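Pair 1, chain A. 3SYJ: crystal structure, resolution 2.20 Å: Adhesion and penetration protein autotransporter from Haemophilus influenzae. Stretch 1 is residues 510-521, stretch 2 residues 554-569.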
# COMPACT_ATOMS: atom_id res chain seq x y z
N ALA A 510 11.04 -26.39 -22.34
CA ALA A 510 11.20 -26.49 -23.79
C ALA A 510 11.18 -25.11 -24.42
O ALA A 510 10.56 -24.19 -23.89
CB ALA A 510 10.12 -27.39 -24.39
N ASN A 511 11.86 -24.95 -25.54
CA ASN A 511 11.82 -23.68 -26.26
C ASN A 511 11.44 -23.86 -27.72
O ASN A 511 11.91 -24.80 -28.37
CB ASN A 511 13.17 -22.97 -26.18
CG ASN A 511 13.64 -22.77 -24.75
OD1 ASN A 511 12.88 -22.32 -23.88
ND2 ASN A 511 14.90 -23.11 -24.49
N VAL A 512 10.59 -22.98 -28.23
CA VAL A 512 10.37 -22.89 -29.67
C VAL A 512 10.88 -21.54 -30.15
O VAL A 512 10.46 -20.49 -29.65
CB VAL A 512 8.87 -23.01 -30.05
CG1 VAL A 512 8.71 -23.10 -31.56
CG2 VAL A 512 8.24 -24.21 -29.39
N THR A 513 11.79 -21.57 -31.11
CA THR A 513 12.27 -20.34 -31.72
C THR A 513 11.71 -20.22 -33.13
O THR A 513 11.70 -21.19 -33.89
CB THR A 513 13.82 -20.30 -31.72
OG1 THR A 513 14.30 -20.47 -30.38
CG2 THR A 513 14.35 -18.98 -32.29
N ILE A 514 11.22 -19.04 -33.47
CA ILE A 514 10.75 -18.75 -34.82
C ILE A 514 11.63 -17.65 -35.41
O ILE A 514 11.75 -16.57 -34.82
CB ILE A 514 9.28 -18.32 -34.83
CG1 ILE A 514 8.40 -19.48 -34.34
CG2 ILE A 514 8.85 -17.89 -36.22
CD1 ILE A 514 6.98 -19.09 -34.03
N THR A 515 12.26 -17.93 -36.55
CA THR A 515 13.21 -16.99 -37.15
C THR A 515 12.69 -16.28 -38.41
O THR A 515 13.32 -15.35 -38.90
CB THR A 515 14.54 -17.70 -37.50
OG1 THR A 515 14.29 -18.76 -38.43
CG2 THR A 515 15.18 -18.26 -36.24
N GLY A 516 11.55 -16.72 -38.92
CA GLY A 516 10.97 -16.12 -40.10
C GLY A 516 11.59 -16.68 -41.37
O GLY A 516 12.51 -17.49 -41.31
N ASN A 517 11.08 -16.25 -42.52
CA ASN A 517 11.58 -16.75 -43.79
C ASN A 517 13.01 -16.31 -44.02
O ASN A 517 13.38 -15.17 -43.73
CB ASN A 517 10.68 -16.30 -44.94
CG ASN A 517 9.36 -17.02 -44.97
OD1 ASN A 517 8.32 -16.42 -45.25
ND2 ASN A 517 9.38 -18.31 -44.68
N GLU A 518 13.81 -17.24 -44.53
CA GLU A 518 15.22 -17.00 -44.84
C GLU A 518 15.43 -15.83 -45.82
O GLU A 518 16.23 -14.94 -45.56
CB GLU A 518 15.86 -18.28 -45.39
CG GLU A 518 17.21 -18.10 -46.05
CD GLU A 518 17.90 -19.43 -46.32
OE1 GLU A 518 18.05 -20.23 -45.37
OE2 GLU A 518 18.31 -19.67 -47.48
N SER A 519 14.70 -15.84 -46.93
CA SER A 519 14.81 -14.77 -47.92
C SER A 519 13.45 -14.28 -48.35
O SER A 519 12.49 -15.04 -48.33
CB SER A 519 15.57 -15.25 -49.15
OG SER A 519 15.42 -14.33 -50.23
N ILE A 520 13.38 -13.02 -48.75
CA ILE A 520 12.17 -12.47 -49.35
C ILE A 520 12.40 -12.12 -50.81
O ILE A 520 11.61 -11.41 -51.43
CB ILE A 520 11.66 -11.23 -48.60
CG1 ILE A 520 12.79 -10.20 -48.45
CG2 ILE A 520 11.11 -11.63 -47.24
CD1 ILE A 520 12.29 -8.80 -48.19
N VAL A 521 13.49 -12.62 -51.37
CA VAL A 521 13.72 -12.48 -52.80
C VAL A 521 13.24 -13.74 -53.52
O VAL A 521 13.77 -14.83 -53.32
CB VAL A 521 15.20 -12.21 -53.12
CG1 VAL A 521 15.41 -12.17 -54.62
CG2 VAL A 521 15.64 -10.90 -52.47
N ARG A 554 6.73 -26.24 -18.65
CA ARG A 554 7.37 -24.98 -18.99
C ARG A 554 7.63 -24.93 -20.49
O ARG A 554 8.21 -25.85 -21.06
CB ARG A 554 8.71 -24.79 -18.25
CG ARG A 554 8.70 -25.08 -16.76
CD ARG A 554 8.40 -23.84 -15.92
NE ARG A 554 8.97 -22.62 -16.48
CZ ARG A 554 8.54 -21.40 -16.16
NH1 ARG A 554 7.56 -21.26 -15.28
NH2 ARG A 554 9.09 -20.32 -16.71
N LEU A 555 7.20 -23.84 -21.12
CA LEU A 555 7.43 -23.64 -22.54
C LEU A 555 7.69 -22.15 -22.82
O LEU A 555 6.91 -21.29 -22.42
CB LEU A 555 6.24 -24.16 -23.35
CG LEU A 555 6.22 -23.96 -24.87
CD1 LEU A 555 7.39 -24.68 -25.52
CD2 LEU A 555 4.91 -24.48 -25.44
N ASN A 556 8.81 -21.87 -23.48
CA ASN A 556 9.16 -20.50 -23.89
C ASN A 556 9.09 -20.34 -25.39
O ASN A 556 9.37 -21.28 -26.14
CB ASN A 556 10.56 -20.14 -23.41
CG ASN A 556 10.72 -20.33 -21.94
OD1 ASN A 556 10.10 -19.63 -21.15
ND2 ASN A 556 11.53 -21.30 -21.55
N LEU A 557 8.74 -19.13 -25.83
CA LEU A 557 8.65 -18.81 -27.24
C LEU A 557 9.56 -17.63 -27.58
O LEU A 557 9.49 -16.58 -26.94
CB LEU A 557 7.20 -18.47 -27.60
CG LEU A 557 6.98 -17.92 -29.00
CD1 LEU A 557 7.24 -19.01 -30.04
CD2 LEU A 557 5.58 -17.36 -29.12
N ILE A 558 10.41 -17.81 -28.58
CA ILE A 558 11.32 -16.75 -28.99
C ILE A 558 11.10 -16.38 -30.45
O ILE A 558 11.20 -17.24 -31.33
CB ILE A 558 12.80 -17.16 -28.84
CG1 ILE A 558 13.13 -17.51 -27.39
CG2 ILE A 558 13.71 -16.04 -29.30
CD1 ILE A 558 12.79 -18.92 -27.01
N TYR A 559 10.78 -15.12 -30.71
CA TYR A 559 10.72 -14.61 -32.08
C TYR A 559 12.00 -13.82 -32.37
O TYR A 559 12.26 -12.78 -31.77
CB TYR A 559 9.48 -13.74 -32.29
CG TYR A 559 9.38 -13.16 -33.68
CD1 TYR A 559 9.53 -13.96 -34.80
CD2 TYR A 559 9.13 -11.81 -33.87
CE1 TYR A 559 9.44 -13.44 -36.07
CE2 TYR A 559 9.04 -11.27 -35.15
CZ TYR A 559 9.20 -12.10 -36.25
OH TYR A 559 9.12 -11.58 -37.53
N LYS A 560 12.79 -14.33 -33.31
CA LYS A 560 14.10 -13.76 -33.58
C LYS A 560 14.38 -13.74 -35.08
O LYS A 560 15.15 -14.57 -35.59
CB LYS A 560 15.19 -14.56 -32.84
CG LYS A 560 16.62 -14.13 -33.15
CD LYS A 560 17.61 -14.55 -32.07
CE LYS A 560 17.77 -16.06 -31.98
NZ LYS A 560 18.69 -16.48 -30.87
N PRO A 561 13.74 -12.82 -35.81
CA PRO A 561 13.94 -12.68 -37.25
C PRO A 561 15.29 -12.04 -37.52
O PRO A 561 15.90 -11.54 -36.58
CB PRO A 561 12.82 -11.72 -37.65
CG PRO A 561 12.61 -10.91 -36.42
CD PRO A 561 12.68 -11.92 -35.32
N THR A 562 15.74 -12.04 -38.77
CA THR A 562 17.04 -11.45 -39.12
C THR A 562 16.95 -9.95 -39.37
O THR A 562 17.91 -9.22 -39.14
CB THR A 562 17.63 -12.08 -40.39
OG1 THR A 562 16.72 -11.89 -41.48
CG2 THR A 562 17.90 -13.58 -40.19
N THR A 563 15.80 -9.50 -39.85
CA THR A 563 15.66 -8.12 -40.30
C THR A 563 14.52 -7.43 -39.58
O THR A 563 13.56 -8.06 -39.14
CB THR A 563 15.43 -8.06 -41.83
OG1 THR A 563 16.57 -8.63 -42.49
CG2 THR A 563 15.24 -6.63 -42.31
N GLU A 564 14.63 -6.11 -39.47
CA GLU A 564 13.63 -5.32 -38.78
C GLU A 564 12.25 -5.43 -39.44
O GLU A 564 11.22 -5.31 -38.78
CB GLU A 564 14.09 -3.86 -38.70
CG GLU A 564 15.44 -3.67 -37.99
CD GLU A 564 16.65 -4.16 -38.80
OE1 GLU A 564 16.68 -3.96 -40.04
OE2 GLU A 564 17.59 -4.74 -38.20
N ASP A 565 12.23 -5.70 -40.74
CA ASP A 565 10.98 -5.76 -41.49
C ASP A 565 10.44 -7.18 -41.69
O ASP A 565 10.22 -7.62 -42.82
CB ASP A 565 11.14 -5.08 -42.86
CG ASP A 565 9.80 -4.71 -43.48
OD1 ASP A 565 8.76 -5.05 -42.88
OD2 ASP A 565 9.79 -4.08 -44.57
N ARG A 566 10.23 -7.90 -40.59
CA ARG A 566 9.64 -9.24 -40.65
C ARG A 566 8.55 -9.32 -39.60
O ARG A 566 8.74 -8.89 -38.48
CB ARG A 566 10.70 -10.31 -40.37
CG ARG A 566 11.88 -10.30 -41.33
CD ARG A 566 11.45 -10.60 -42.75
NE ARG A 566 12.53 -11.25 -43.49
CZ ARG A 566 13.34 -10.63 -44.34
NH1 ARG A 566 13.19 -9.33 -44.58
NH2 ARG A 566 14.30 -11.32 -44.96
N THR A 567 7.40 -9.88 -39.97
CA THR A 567 6.27 -9.91 -39.05
C THR A 567 5.84 -11.32 -38.72
O THR A 567 5.80 -12.19 -39.59
CB THR A 567 5.06 -9.15 -39.62
OG1 THR A 567 5.44 -7.80 -39.88
CG2 THR A 567 3.90 -9.17 -38.64
N LEU A 568 5.51 -11.53 -37.45
CA LEU A 568 4.92 -12.77 -36.99
C LEU A 568 3.53 -12.48 -36.45
O LEU A 568 3.36 -11.69 -35.51
CB LEU A 568 5.79 -13.42 -35.90
CG LEU A 568 5.25 -14.66 -35.18
CD1 LEU A 568 4.81 -15.74 -36.17
CD2 LEU A 568 6.29 -15.22 -34.21
N LEU A 569 2.52 -13.10 -37.04
CA LEU A 569 1.16 -12.92 -36.58
C LEU A 569 0.73 -14.11 -35.75
O LEU A 569 0.80 -15.26 -36.20
CB LEU A 569 0.21 -12.73 -37.77
CG LEU A 569 -1.29 -12.87 -37.50
CD1 LEU A 569 -1.77 -11.84 -36.50
CD2 LEU A 569 -2.10 -12.78 -38.80
O HOH W 1 13.96 -13.54 -40.76

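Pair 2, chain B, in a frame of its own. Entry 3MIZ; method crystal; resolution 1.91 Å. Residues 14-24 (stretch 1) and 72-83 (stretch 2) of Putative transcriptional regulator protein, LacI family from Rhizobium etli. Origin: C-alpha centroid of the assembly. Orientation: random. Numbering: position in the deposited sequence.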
# COMPACT_ATOMS: atom_id res chain seq x y z
N ASN B 14 -12.03 -23.15 -14.35
CA ASN B 14 -10.61 -22.86 -14.15
C ASN B 14 -10.48 -21.45 -13.60
O ASN B 14 -9.47 -20.76 -13.82
CB ASN B 14 -9.83 -22.99 -15.46
CG ASN B 14 -9.70 -24.44 -15.90
OD1 ASN B 14 -9.42 -25.31 -15.09
ND2 ASN B 14 -9.88 -24.69 -17.19
N THR B 15 -11.51 -21.02 -12.88
CA THR B 15 -11.53 -19.70 -12.28
C THR B 15 -11.63 -19.82 -10.77
O THR B 15 -12.50 -20.51 -10.24
CB THR B 15 -12.73 -18.87 -12.80
OG1 THR B 15 -12.63 -18.75 -14.23
CG2 THR B 15 -12.74 -17.48 -12.18
N PHE B 16 -10.70 -19.16 -10.07
CA PHE B 16 -10.71 -19.16 -8.61
C PHE B 16 -11.23 -17.79 -8.22
O PHE B 16 -10.94 -16.80 -8.88
CB PHE B 16 -9.29 -19.31 -8.03
CG PHE B 16 -8.73 -20.70 -8.09
CD1 PHE B 16 -9.46 -21.75 -8.63
CD2 PHE B 16 -7.46 -20.95 -7.60
CE1 PHE B 16 -8.92 -23.04 -8.68
CE2 PHE B 16 -6.91 -22.23 -7.64
CZ PHE B 16 -7.64 -23.28 -8.19
N GLY B 17 -12.02 -17.74 -7.15
CA GLY B 17 -12.54 -16.48 -6.69
C GLY B 17 -11.88 -16.16 -5.37
O GLY B 17 -11.67 -17.04 -4.55
N ILE B 18 -11.51 -14.90 -5.18
CA ILE B 18 -10.90 -14.48 -3.92
C ILE B 18 -11.91 -13.61 -3.20
O ILE B 18 -12.40 -12.62 -3.75
CB ILE B 18 -9.65 -13.61 -4.13
CG1 ILE B 18 -8.55 -14.40 -4.83
CG2 ILE B 18 -9.15 -13.08 -2.76
CD1 ILE B 18 -7.28 -13.58 -5.07
N ILE B 19 -12.26 -13.98 -1.97
CA ILE B 19 -13.18 -13.16 -1.21
C ILE B 19 -12.32 -12.51 -0.15
O ILE B 19 -11.78 -13.19 0.72
CB ILE B 19 -14.31 -14.00 -0.57
CG1 ILE B 19 -15.18 -14.61 -1.67
CG2 ILE B 19 -15.14 -13.12 0.38
CD1 ILE B 19 -16.37 -15.40 -1.17
N THR B 20 -12.16 -11.20 -0.24
CA THR B 20 -11.36 -10.49 0.74
C THR B 20 -12.22 -9.51 1.51
O THR B 20 -13.31 -9.17 1.07
CB THR B 20 -10.22 -9.73 0.08
OG1 THR B 20 -9.41 -9.15 1.11
CG2 THR B 20 -10.77 -8.63 -0.83
N ASP B 21 -11.72 -9.04 2.64
CA ASP B 21 -12.48 -8.09 3.44
C ASP B 21 -12.15 -6.61 3.27
O ASP B 21 -12.97 -5.85 2.74
CB ASP B 21 -12.41 -8.46 4.94
CG ASP B 21 -10.98 -8.71 5.45
OD1 ASP B 21 -10.01 -8.44 4.71
OD2 ASP B 21 -10.85 -9.17 6.60
N TYR B 22 -10.96 -6.18 3.68
CA TYR B 22 -10.63 -4.76 3.62
C TYR B 22 -9.55 -4.32 2.65
O TYR B 22 -8.77 -3.42 2.95
CB TYR B 22 -10.25 -4.29 5.02
CG TYR B 22 -11.27 -4.67 6.07
CD1 TYR B 22 -12.51 -4.01 6.14
CD2 TYR B 22 -11.03 -5.70 6.97
CE1 TYR B 22 -13.46 -4.38 7.08
CE2 TYR B 22 -11.98 -6.07 7.91
CZ TYR B 22 -13.19 -5.40 7.96
OH TYR B 22 -14.14 -5.78 8.89
N VAL B 23 -9.52 -4.93 1.47
CA VAL B 23 -8.50 -4.60 0.48
C VAL B 23 -8.56 -3.16 -0.02
O VAL B 23 -7.53 -2.58 -0.37
CB VAL B 23 -8.59 -5.57 -0.74
CG1 VAL B 23 -9.79 -5.23 -1.60
CG2 VAL B 23 -7.31 -5.52 -1.55
N SER B 24 -9.75 -2.56 -0.04
CA SER B 24 -9.88 -1.19 -0.53
C SER B 24 -9.37 -0.16 0.47
O SER B 24 -9.20 1.01 0.14
CB SER B 24 -11.34 -0.87 -0.87
OG SER B 24 -12.14 -0.79 0.30
N ASP B 72 -14.72 -22.32 -9.54
CA ASP B 72 -14.26 -23.64 -9.12
C ASP B 72 -13.90 -23.73 -7.64
O ASP B 72 -14.08 -24.78 -7.02
CB ASP B 72 -13.05 -24.08 -9.94
CG ASP B 72 -13.40 -24.41 -11.38
OD1 ASP B 72 -14.59 -24.66 -11.66
OD2 ASP B 72 -12.47 -24.42 -12.22
N GLY B 73 -13.38 -22.64 -7.09
CA GLY B 73 -13.01 -22.62 -5.69
C GLY B 73 -12.85 -21.20 -5.18
O GLY B 73 -12.82 -20.25 -5.96
N VAL B 74 -12.75 -21.05 -3.86
CA VAL B 74 -12.61 -19.74 -3.25
C VAL B 74 -11.42 -19.65 -2.29
O VAL B 74 -11.16 -20.57 -1.52
CB VAL B 74 -13.87 -19.34 -2.43
CG1 VAL B 74 -13.57 -18.11 -1.55
CG2 VAL B 74 -15.02 -19.04 -3.35
N LEU B 75 -10.70 -18.55 -2.37
CA LEU B 75 -9.60 -18.31 -1.45
C LEU B 75 -10.14 -17.18 -0.59
O LEU B 75 -10.35 -16.06 -1.06
CB LEU B 75 -8.35 -17.89 -2.21
CG LEU B 75 -7.79 -19.05 -3.03
CD1 LEU B 75 -6.74 -18.55 -4.01
CD2 LEU B 75 -7.20 -20.10 -2.08
N TYR B 76 -10.43 -17.50 0.67
CA TYR B 76 -10.96 -16.54 1.62
C TYR B 76 -9.75 -15.88 2.25
O TYR B 76 -9.05 -16.49 3.06
CB TYR B 76 -11.74 -17.29 2.70
CG TYR B 76 -12.67 -16.42 3.47
CD1 TYR B 76 -13.91 -16.06 2.95
CD2 TYR B 76 -12.32 -15.95 4.75
CE1 TYR B 76 -14.79 -15.29 3.67
CE2 TYR B 76 -13.20 -15.17 5.47
CZ TYR B 76 -14.44 -14.84 4.92
OH TYR B 76 -15.34 -14.08 5.63
N VAL B 77 -9.50 -14.63 1.88
CA VAL B 77 -8.33 -13.91 2.36
C VAL B 77 -8.65 -12.66 3.18
O VAL B 77 -9.42 -11.80 2.75
CB VAL B 77 -7.45 -13.48 1.15
CG1 VAL B 77 -6.16 -12.82 1.63
CG2 VAL B 77 -7.16 -14.69 0.28
N THR B 78 -8.06 -12.57 4.36
CA THR B 78 -8.28 -11.40 5.19
C THR B 78 -7.04 -10.51 5.10
O THR B 78 -5.92 -11.01 4.95
CB THR B 78 -8.55 -11.80 6.66
OG1 THR B 78 -7.52 -12.67 7.13
CG2 THR B 78 -9.90 -12.53 6.76
N MSE B 79 -7.23 -9.20 5.17
CA MSE B 79 -6.11 -8.26 5.09
C MSE B 79 -5.17 -8.42 6.28
O MSE B 79 -3.95 -8.29 6.14
CB MSE B 79 -6.63 -6.83 5.00
CG MSE B 79 -7.24 -6.50 3.65
SE MSE B 79 -5.94 -6.71 2.23
CE MSE B 79 -6.45 -8.47 1.55
N TYR B 80 -5.73 -8.67 7.46
CA TYR B 80 -4.90 -8.90 8.63
C TYR B 80 -5.37 -10.20 9.25
O TYR B 80 -6.46 -10.68 8.96
CB TYR B 80 -4.97 -7.75 9.65
CG TYR B 80 -6.35 -7.23 9.94
CD1 TYR B 80 -6.84 -6.09 9.28
CD2 TYR B 80 -7.18 -7.85 10.88
CE1 TYR B 80 -8.11 -5.59 9.56
CE2 TYR B 80 -8.45 -7.35 11.16
CZ TYR B 80 -8.90 -6.22 10.50
OH TYR B 80 -10.14 -5.72 10.79
N ARG B 81 -4.53 -10.78 10.10
CA ARG B 81 -4.87 -12.05 10.71
C ARG B 81 -6.15 -12.00 11.54
O ARG B 81 -6.30 -11.16 12.42
CB ARG B 81 -3.70 -12.54 11.55
CG ARG B 81 -3.70 -14.02 11.75
CD ARG B 81 -2.41 -14.44 12.41
NE ARG B 81 -2.48 -15.81 12.88
CZ ARG B 81 -1.51 -16.41 13.56
NH1 ARG B 81 -0.40 -15.73 13.86
NH2 ARG B 81 -1.66 -17.66 13.96
N ARG B 82 -7.08 -12.90 11.23
CA ARG B 82 -8.36 -12.93 11.93
C ARG B 82 -8.82 -14.36 12.19
O ARG B 82 -8.34 -15.31 11.55
CB ARG B 82 -9.45 -12.26 11.08
CG ARG B 82 -9.27 -10.78 10.78
CD ARG B 82 -10.36 -10.30 9.82
NE ARG B 82 -11.69 -10.60 10.34
CZ ARG B 82 -12.80 -10.61 9.61
NH1 ARG B 82 -12.76 -10.33 8.31
NH2 ARG B 82 -13.96 -10.92 10.18
N ILE B 83 -9.73 -14.51 13.14
CA ILE B 83 -10.34 -15.80 13.44
C ILE B 83 -11.80 -15.50 13.08
O ILE B 83 -12.42 -14.63 13.70
CB ILE B 83 -10.25 -16.16 14.94
CG1 ILE B 83 -8.79 -16.33 15.36
CG2 ILE B 83 -10.99 -17.47 15.19
CD1 ILE B 83 -8.61 -16.54 16.86
O HOH W 2 -8.58 -8.27 7.81

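Two parallel strand pairs, each followed by a loop, superpose with an RMSD of 0.9 Å over 14 central residues. In pair 1, the strand through Val A512 runs beside the strand through Leu A557 at 18°, with a closest axial approach of 4.8 Å; in pair 2, strand 15-20 runs beside the strand of about 73-78 at 24° and 4.6 Å. Four rungs of the backbone ladder match; the first differs. In pair 1, Asn A556 N donates to Ala A510 O (2.9 Å), whereas in pair 2 Asp B72 N, matching Leu A555, donates to Thr B15 O (2.9 Å), and Gly B73 N, matching Asn A556 N, has no partner. Then, in pair 1, Val A512 N donates to Asn A556 O (3.0 Å), Ile A558 N to Val A512 O (2.9 Å) and Ile A514 N to Ile A558 O (2.8 Å). At matched positions in pair 2, Gly B17 N donates to Gly B73 O (2.9 Å), Leu B75 N to Gly B17 O (2.8 Å) and Ile B19 N to Leu B75 O (3.0 Å). The last rung also matches: Lys A560 N to Ile A514 O and Val B77 N to Ile B19 O, each 2.9 Å.

On the face carrying Val A512 and Ile A514, pair 1 packs branched side chains: Val A512 CG2 lies 4.0 Å from Leu A555 CD1, and Ile A514 CD1 lies 4.0 Å from Leu A557 CD1. Gly B17 stands at the Val A512 position and leaves this face without a side chain there; Asp B72 matches Leu A555 in backbone, but its side chain leaves the place of the leucine, and its OD2 accepts a hydrogen bond from Asn B14 N (2.5 Å). Both pairs have isoleucine next: Ile B19 CG1 meets Val B74 CG1, at the Leu A557 position, at 3.9 Å. Each isoleucine also meets a matched tyrosine, Ile A514 CG2 lying 4.2 Å from Tyr A559 CD1 and Ile B19 CG2 4.0 Å from Tyr B76 CE1.

On the opposite face, pair 1 is partly polar. Asn A556 ND2 donates to Asn A511 OD1 (2.9 Å), tying neighbouring strands through their side chains. Pair 2 has Phe B16 and Gly B73 at these positions, and Phe B16 CD2 lies 4.4 Å from Leu B75 CD1 on the neighbouring strand. Thr A513 OG1 approaches Ile A558 CB at 3.9 Å; the matched Ile B18 CG1 and Leu B75 CB make an apolar contact at 4.4 Å.

Beyond the strands, Gly A516 has a backbone (83/176) at which a CB would jam against the preceding carbonyl. Its match, Asp B21, uses a side chain to fasten the turn: OD1 accepts from Met B79 N (2.9 Å), and OD2 forms a salt bridge with Arg B82 NH1 (2.8 Å).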